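Long-range contact in 3-hydroxyisobutyrate dehydrogenase family protein (PDB 3PDU), which probably reduces succinic semialdehyde to gamma-hydroxybutyrate with NADPH, as a member of the beta-hydroxyacid dehydrogenase family: residues A[228-242]-A[265-279]. Numbering follows the deposited sequence.
Sequences FPTSFPLKHMQKDLR and FKRARAAGHADEDFA. With NAP (NADP nicotinamide-adenine-dinucleotide phosphate), chain I.
F265 is a knob that sits among L234, M237, Q238 and L241, in the all-helical C-terminal domain of a beta-hydroxyacid dehydrogenase. Helices 234-242 and 265-270 run roughly antiparallel here. M237 CG lies over one face of the F265 ring, 3.8 Å from its centroid. L234 CG comes to the edge of the same ring, near its plane. M237 CG is anti to the backbone N (chi1 177°), and the bend beyond it puts SD obliquely beside the F278 ring, a Met-aromatic contact. F232 turns a ring edge to the face of F278, an edge-to-face pair with planes 67° apart. CD1 of F232 packs against the NADP nicotinamide amide at C7N, 3.3 Å away. This links the loop before the helix to the cofactor, and the S231 carbonyl accepts a bond from the amide N7N. K239 NZ bonds O2D of the nicotinamide ribose and forms a salt bridge with D240.

Residues 228-233 and 274-278 are joined by backbone bonds and by D277. Its OD1 accepts from S231 N and F232 N on its anti side, the second donor well out of the carboxylate plane. OD2 accepts from A279 N in an Asx turn and also meets K219. The start of the helix is tied down as well: L234 N bonds E276 O, and K235 N bonds A274 O.

On the partly exposed side, the K235 chain runs extended to a salt bridge, NZ to D275 OD1 at 2.8 Å. K235 CB lies over the centre of the R269 guanidinium. Q238 NE2 and R242 both reach D249 of a second subunit. Q238 OE1 takes R269 NH1 at 2.8 Å, with the oxygen tilted 25° out of the guanidinium plane.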
loop_
_atom_site.group_PDB
_atom_site.type_symbol
_atom_site.label_atom_id
_atom_site.label_comp_id
_atom_site.label_asym_id
_atom_site.label_seq_id
_atom_site.Cartn_x
_atom_site.Cartn_y
_atom_site.Cartn_z
ATOM N N PHE A 228 0.142 -25.320 -7.847
ATOM C CA PHE A 228 1.229 -24.735 -7.057
ATOM C C PHE A 228 1.905 -25.736 -6.123
ATOM O O PHE A 228 1.886 -25.565 -4.897
ATOM C CB PHE A 228 0.716 -23.513 -6.273
ATOM C CG PHE A 228 0.057 -22.483 -7.147
ATOM C CD1 PHE A 228 0.803 -21.458 -7.716
ATOM C CD2 PHE A 228 -1.290 -22.563 -7.437
ATOM C CE1 PHE A 228 0.210 -20.518 -8.531
ATOM C CE2 PHE A 228 -1.892 -21.630 -8.264
ATOM C CZ PHE A 228 -1.143 -20.610 -8.816
ATOM N N PRO A 229 2.527 -26.774 -6.702
ATOM C CA PRO A 229 3.256 -27.753 -5.888
ATOM C C PRO A 229 4.354 -27.046 -5.090
ATOM O O PRO A 229 5.058 -26.181 -5.616
ATOM C CB PRO A 229 3.858 -28.699 -6.925
ATOM C CG PRO A 229 3.942 -27.875 -8.179
ATOM C CD PRO A 229 2.761 -26.959 -8.144
ATOM N N THR A 230 4.494 -27.406 -3.819
ATOM C CA THR A 230 5.257 -26.575 -2.895
ATOM C C THR A 230 6.766 -26.717 -3.012
ATOM O O THR A 230 7.311 -27.785 -2.741
ATOM C CB THR A 230 4.838 -26.863 -1.447
ATOM O OG1 THR A 230 3.413 -26.766 -1.345
ATOM C CG2 THR A 230 5.484 -25.864 -0.497
ATOM N N SER A 231 7.441 -25.640 -3.420
ATOM C CA SER A 231 8.898 -25.579 -3.292
ATOM C C SER A 231 9.282 -24.728 -2.084
ATOM O O SER A 231 10.114 -25.121 -1.276
ATOM C CB SER A 231 9.559 -25.022 -4.554
ATOM O OG SER A 231 9.505 -25.979 -5.603
ATOM N N PHE A 232 8.672 -23.555 -1.977
ATOM C CA PHE A 232 8.883 -22.687 -0.827
ATOM C C PHE A 232 7.495 -22.341 -0.300
ATOM O O PHE A 232 6.717 -21.678 -0.990
ATOM C CB PHE A 232 9.653 -21.433 -1.261
ATOM C CG PHE A 232 9.874 -20.424 -0.166
ATOM C CD1 PHE A 232 10.253 -20.824 1.104
ATOM C CD2 PHE A 232 9.750 -19.065 -0.429
ATOM C CE1 PHE A 232 10.488 -19.880 2.110
ATOM C CE2 PHE A 232 9.987 -18.117 0.560
ATOM C CZ PHE A 232 10.348 -18.522 1.832
ATOM N N PRO A 233 7.152 -22.853 0.895
ATOM C CA PRO A 233 5.794 -22.693 1.432
ATOM C C PRO A 233 5.395 -21.228 1.536
ATOM O O PRO A 233 6.185 -20.402 1.990
ATOM C CB PRO A 233 5.884 -23.332 2.820
ATOM C CG PRO A 233 6.969 -24.375 2.662
ATOM C CD PRO A 233 7.996 -23.687 1.775
ATOM N N LEU A 234 4.187 -20.911 1.084
ATOM C CA LEU A 234 3.705 -19.534 1.124
ATOM C C LEU A 234 3.791 -18.951 2.541
ATOM O O LEU A 234 4.188 -17.795 2.726
ATOM C CB LEU A 234 2.269 -19.462 0.580
ATOM C CG LEU A 234 1.718 -18.055 0.353
ATOM C CD1 LEU A 234 0.873 -18.041 -0.909
ATOM C CD2 LEU A 234 0.907 -17.599 1.558
ATOM N N LYS A 235 3.419 -19.746 3.546
ATOM C CA LYS A 235 3.519 -19.277 4.934
ATOM C C LYS A 235 4.926 -18.813 5.300
ATOM O O LYS A 235 5.080 -17.897 6.113
ATOM C CB LYS A 235 3.037 -20.343 5.931
ATOM C CG LYS A 235 3.875 -21.630 5.913
ATOM C CD LYS A 235 3.212 -22.723 6.760
ATOM C CE LYS A 235 4.023 -24.015 6.706
ATOM N NZ LYS A 235 3.284 -25.146 7.349
ATOM N N HIS A 236 5.954 -19.439 4.731
ATOM C CA HIS A 236 7.326 -19.030 5.063
ATOM C C HIS A 236 7.763 -17.787 4.311
ATOM O O HIS A 236 8.547 -16.983 4.828
ATOM C CB HIS A 236 8.319 -20.186 4.867
ATOM C CG HIS A 236 8.064 -21.332 5.791
ATOM N ND1 HIS A 236 8.366 -22.637 5.474
ATOM C CD2 HIS A 236 7.503 -21.363 7.025
ATOM C CE1 HIS A 236 8.019 -23.422 6.480
ATOM N NE2 HIS A 236 7.486 -22.673 7.430
ATOM N N MET A 237 7.254 -17.614 3.093
ATOM C CA MET A 237 7.470 -16.353 2.385
ATOM C C MET A 237 6.852 -15.202 3.186
ATOM O O MET A 237 7.453 -14.124 3.327
ATOM C CB MET A 237 6.864 -16.393 0.978
ATOM C CG MET A 237 6.996 -15.052 0.198
ATOM S SD MET A 237 8.652 -14.742 -0.467
ATOM C CE MET A 237 9.418 -13.912 0.897
ATOM N N GLN A 238 5.649 -15.424 3.713
ATOM C CA GLN A 238 4.963 -14.360 4.455
ATOM C C GLN A 238 5.740 -14.062 5.743
ATOM O O GLN A 238 5.949 -12.902 6.107
ATOM C CB GLN A 238 3.504 -14.732 4.754
ATOM C CG GLN A 238 2.684 -13.548 5.272
ATOM C CD GLN A 238 2.753 -13.424 6.781
ATOM O OE1 GLN A 238 2.453 -14.376 7.498
ATOM N NE2 GLN A 238 3.122 -12.240 7.274
ATOM N N LYS A 239 6.181 -15.117 6.421
ATOM C CA LYS A 239 7.080 -14.974 7.572
ATOM C C LYS A 239 8.332 -14.132 7.239
ATOM O O LYS A 239 8.734 -13.254 8.022
ATOM C CB LYS A 239 7.475 -16.368 8.100
ATOM C CG LYS A 239 8.442 -16.351 9.290
ATOM C CD LYS A 239 9.892 -16.598 8.877
ATOM C CE LYS A 239 10.057 -17.922 8.116
ATOM N NZ LYS A 239 11.479 -18.095 7.654
ATOM N N ASP A 240 8.959 -14.383 6.088
ATOM C CA ASP A 240 10.167 -13.605 5.729
ATOM C C ASP A 240 9.866 -12.126 5.496
ATOM O O ASP A 240 10.648 -11.249 5.895
ATOM C CB ASP A 240 10.871 -14.195 4.501
ATOM C CG ASP A 240 11.505 -15.550 4.780
ATOM O OD1 ASP A 240 11.556 -15.963 5.959
ATOM O OD2 ASP A 240 11.961 -16.198 3.813
ATOM N N LEU A 241 8.743 -11.836 4.837
ATOM C CA LEU A 241 8.325 -10.441 4.674
ATOM C C LEU A 241 8.003 -9.785 6.029
ATOM O O LEU A 241 8.407 -8.645 6.293
ATOM C CB LEU A 241 7.113 -10.353 3.736
ATOM C CG LEU A 241 7.454 -10.558 2.245
ATOM C CD1 LEU A 241 6.219 -10.797 1.365
ATOM C CD2 LEU A 241 8.242 -9.372 1.713
ATOM N N ARG A 242 7.251 -10.485 6.873
ATOM C CA ARG A 242 7.028 -10.023 8.251
ATOM C C ARG A 242 8.352 -9.605 8.893
ATOM O O ARG A 242 8.493 -8.500 9.447
ATOM C CB ARG A 242 6.362 -11.145 9.076
ATOM C CG ARG A 242 6.508 -11.030 10.609
ATOM C CD ARG A 242 6.433 -12.424 11.263
ATOM N NE ARG A 242 5.302 -13.186 10.730
ATOM C CZ ARG A 242 5.164 -14.509 10.825
ATOM N NH1 ARG A 242 6.087 -15.234 11.440
ATOM N NH2 ARG A 242 4.102 -15.107 10.288
ATOM N N PHE A 265 0.396 -11.367 0.888
ATOM C CA PHE A 265 0.687 -12.748 1.292
ATOM C C PHE A 265 -0.157 -13.187 2.489
ATOM O O PHE A 265 -0.524 -14.359 2.599
ATOM C CB PHE A 265 2.177 -12.956 1.563
ATOM C CG PHE A 265 2.962 -13.254 0.324
ATOM C CD1 PHE A 265 2.936 -14.529 -0.227
ATOM C CD2 PHE A 265 3.691 -12.261 -0.312
ATOM C CE1 PHE A 265 3.644 -14.813 -1.384
ATOM C CE2 PHE A 265 4.408 -12.542 -1.472
ATOM C CZ PHE A 265 4.378 -13.819 -2.004
ATOM N N LYS A 266 -0.474 -12.249 3.378
ATOM C CA LYS A 266 -1.399 -12.566 4.462
ATOM C C LYS A 266 -2.776 -12.897 3.903
ATOM O O LYS A 266 -3.437 -13.808 4.401
ATOM C CB LYS A 266 -1.486 -11.429 5.494
ATOM C CG LYS A 266 -0.224 -11.265 6.347
ATOM C CD LYS A 266 -0.409 -10.106 7.354
ATOM C CE LYS A 266 0.930 -9.659 7.972
ATOM N NZ LYS A 266 0.730 -8.381 8.765
ATOM N N ARG A 267 -3.217 -12.176 2.873
ATOM C CA ARG A 267 -4.501 -12.498 2.247
ATOM C C ARG A 267 -4.489 -13.921 1.710
ATOM O O ARG A 267 -5.479 -14.650 1.840
ATOM C CB ARG A 267 -4.862 -11.523 1.111
ATOM C CG ARG A 267 -5.224 -10.105 1.550
ATOM C CD ARG A 267 -5.673 -9.234 0.365
ATOM N NE ARG A 267 -4.554 -8.797 -0.480
ATOM C CZ ARG A 267 -4.659 -8.499 -1.774
ATOM N NH1 ARG A 267 -5.834 -8.597 -2.387
ATOM N NH2 ARG A 267 -3.591 -8.110 -2.462
ATOM N N ALA A 268 -3.381 -14.311 1.079
ATOM C CA ALA A 268 -3.279 -15.652 0.517
ATOM C C ALA A 268 -3.303 -16.740 1.593
ATOM O O ALA A 268 -3.927 -17.789 1.404
ATOM C CB ALA A 268 -2.037 -15.786 -0.365
ATOM N N ARG A 269 -2.620 -16.501 2.711
ATOM C CA ARG A 269 -2.760 -17.372 3.884
ATOM C C ARG A 269 -4.207 -17.470 4.328
ATOM O O ARG A 269 -4.715 -18.563 4.557
ATOM C CB ARG A 269 -1.941 -16.856 5.071
ATOM C CG ARG A 269 -0.464 -17.098 4.977
ATOM C CD ARG A 269 0.244 -16.667 6.264
ATOM N NE ARG A 269 0.312 -17.742 7.252
ATOM C CZ ARG A 269 1.330 -17.927 8.098
ATOM N NH1 ARG A 269 2.389 -17.108 8.082
ATOM N NH2 ARG A 269 1.293 -18.938 8.960
ATOM N N ALA A 270 -4.870 -16.322 4.468
ATOM C CA ALA A 270 -6.253 -16.311 4.949
ATOM C C ALA A 270 -7.158 -17.119 4.027
ATOM O O ALA A 270 -8.099 -17.773 4.478
ATOM C CB ALA A 270 -6.769 -14.878 5.096
ATOM N N ALA A 271 -6.858 -17.085 2.733
ATOM C CA ALA A 271 -7.686 -17.768 1.751
ATOM C C ALA A 271 -7.362 -19.257 1.616
ATOM O O ALA A 271 -7.930 -19.938 0.762
ATOM C CB ALA A 271 -7.592 -17.063 0.397
ATOM N N GLY A 272 -6.456 -19.765 2.448
ATOM C CA GLY A 272 -6.214 -21.201 2.509
ATOM C C GLY A 272 -5.008 -21.720 1.733
ATOM O O GLY A 272 -4.886 -22.927 1.514
ATOM N N HIS A 273 -4.096 -20.834 1.340
ATOM C CA HIS A 273 -2.962 -21.253 0.502
ATOM C C HIS A 273 -1.618 -21.319 1.249
ATOM O O HIS A 273 -0.550 -21.353 0.628
ATOM C CB HIS A 273 -2.849 -20.342 -0.733
ATOM C CG HIS A 273 -4.144 -20.167 -1.465
ATOM N ND1 HIS A 273 -4.763 -21.199 -2.140
ATOM C CD2 HIS A 273 -4.947 -19.085 -1.616
ATOM C CE1 HIS A 273 -5.888 -20.760 -2.677
ATOM N NE2 HIS A 273 -6.025 -19.480 -2.372
ATOM N N ALA A 274 -1.673 -21.359 2.575
ATOM C CA ALA A 274 -0.457 -21.280 3.390
ATOM C C ALA A 274 0.563 -22.372 3.062
ATOM O O ALA A 274 1.765 -22.133 3.136
ATOM C CB ALA A 274 -0.803 -21.310 4.884
ATOM N N ASP A 275 0.086 -23.566 2.712
ATOM C CA ASP A 275 0.989 -24.698 2.485
ATOM C C ASP A 275 1.289 -24.967 1.005
ATOM O O ASP A 275 1.978 -25.929 0.671
ATOM C CB ASP A 275 0.450 -25.971 3.154
ATOM C CG ASP A 275 0.531 -25.905 4.675
ATOM O OD1 ASP A 275 1.588 -25.503 5.205
ATOM O OD2 ASP A 275 -0.454 -26.271 5.338
ATOM N N GLU A 276 0.773 -24.119 0.123
ATOM C CA GLU A 276 1.095 -24.223 -1.292
ATOM C C GLU A 276 2.392 -23.467 -1.566
ATOM O O GLU A 276 2.918 -22.807 -0.681
ATOM C CB GLU A 276 -0.046 -23.650 -2.129
ATOM C CG GLU A 276 -1.344 -24.468 -2.029
ATOM C CD GLU A 276 -2.513 -23.765 -2.689
ATOM O OE1 GLU A 276 -2.463 -23.532 -3.915
ATOM O OE2 GLU A 276 -3.486 -23.444 -1.982
ATOM N N ASP A 277 2.921 -23.569 -2.779
ATOM C CA ASP A 277 4.093 -22.770 -3.116
ATOM C C ASP A 277 3.773 -21.286 -2.960
ATOM O O ASP A 277 2.624 -20.863 -3.173
ATOM C CB ASP A 277 4.534 -23.035 -4.554
ATOM C CG ASP A 277 5.912 -22.461 -4.842
ATOM O OD1 ASP A 277 6.900 -23.035 -4.345
ATOM O OD2 ASP A 277 5.997 -21.439 -5.553
ATOM N N PHE A 278 4.782 -20.477 -2.633
ATOM C CA PHE A 278 4.541 -19.042 -2.487
ATOM C C PHE A 278 4.008 -18.368 -3.747
ATOM O O PHE A 278 3.412 -17.289 -3.668
ATOM C CB PHE A 278 5.750 -18.290 -1.887
ATOM C CG PHE A 278 6.870 -18.001 -2.860
ATOM C CD1 PHE A 278 7.184 -16.681 -3.196
ATOM C CD2 PHE A 278 7.662 -19.026 -3.368
ATOM C CE1 PHE A 278 8.245 -16.391 -4.050
ATOM C CE2 PHE A 278 8.730 -18.750 -4.236
ATOM C CZ PHE A 278 9.014 -17.422 -4.583
ATOM N N ALA A 279 4.181 -19.000 -4.904
ATOM C CA ALA A 279 3.597 -18.456 -6.133
ATOM C C ALA A 279 2.069 -18.389 -6.038
ATOM O O ALA A 279 1.409 -17.653 -6.781
ATOM C CB ALA A 279 4.023 -19.287 -7.364
HETATM P PA NAP I . 9.041 -26.837 6.393
HETATM O O1A NAP I . 7.777 -26.197 6.795
HETATM O O2A NAP I . 8.876 -27.909 5.396
HETATM O O5B NAP I . 9.849 -27.379 7.658
HETATM C C5B NAP I . 9.930 -26.712 8.890
HETATM C C4B NAP I . 10.733 -27.597 9.843
HETATM O O4B NAP I . 10.749 -26.990 11.129
HETATM C C3B NAP I . 10.116 -28.990 10.035
HETATM O O3B NAP I . 11.174 -29.898 10.288
HETATM C C2B NAP I . 9.301 -28.826 11.307
HETATM O O2B NAP I . 9.120 -29.983 12.085
HETATM C C1B NAP I . 10.209 -27.883 12.068
HETATM N N9A NAP I . 9.508 -27.146 13.125
HETATM C C8A NAP I . 8.543 -26.183 12.999
HETATM N N7A NAP I . 8.205 -25.780 14.252
HETATM C C5A NAP I . 8.949 -26.454 15.152
HETATM C C6A NAP I . 9.012 -26.419 16.538
HETATM N N6A NAP I . 8.231 -25.582 17.232
HETATM N N1A NAP I . 9.890 -27.261 17.179
HETATM C C2A NAP I . 10.704 -28.117 16.462
HETATM N N3A NAP I . 10.635 -28.144 15.085
HETATM C C4A NAP I . 9.769 -27.323 14.449
HETATM O O3 NAP I . 9.967 -25.636 5.879
HETATM P PN NAP I . 11.236 -25.560 4.907
HETATM O O1N NAP I . 10.762 -25.102 3.589
HETATM O O2N NAP I . 12.055 -26.785 5.096
HETATM O O5D NAP I . 11.949 -24.309 5.622
HETATM C C5D NAP I . 12.874 -24.440 6.679
HETATM C C4D NAP I . 13.586 -23.097 6.791
HETATM O O4D NAP I . 14.290 -22.835 5.593
HETATM C C3D NAP I . 12.583 -21.956 6.932
HETATM O O3D NAP I . 13.182 -20.952 7.737
HETATM C C2D NAP I . 12.429 -21.416 5.526
HETATM O O2D NAP I . 12.033 -20.051 5.501
HETATM C C1D NAP I . 13.860 -21.609 5.043
HETATM N N1N NAP I . 14.051 -21.692 3.595
HETATM C C2N NAP I . 13.170 -22.375 2.803
HETATM C C3N NAP I . 13.394 -22.460 1.425
HETATM C C7N NAP I . 12.457 -23.232 0.525
HETATM O O7N NAP I . 12.504 -22.972 -0.844
HETATM N N7N NAP I . 11.584 -24.121 1.008
HETATM C C4N NAP I . 14.522 -21.851 0.879
HETATM C C5N NAP I . 15.428 -21.175 1.697
HETATM C C6N NAP I . 15.185 -21.115 3.065
HETATM P P2B NAP I . 7.809 -30.897 11.881
HETATM O O1X NAP I . 7.607 -31.574 13.204
HETATM O O2X NAP I . 6.641 -30.015 11.495
HETATM O O3X NAP I . 8.055 -31.889 10.783
HETATM O O HOH W 1 -1.968 -25.928 -6.025
HETATM O O HOH W 2 3.329 -18.113 10.932
#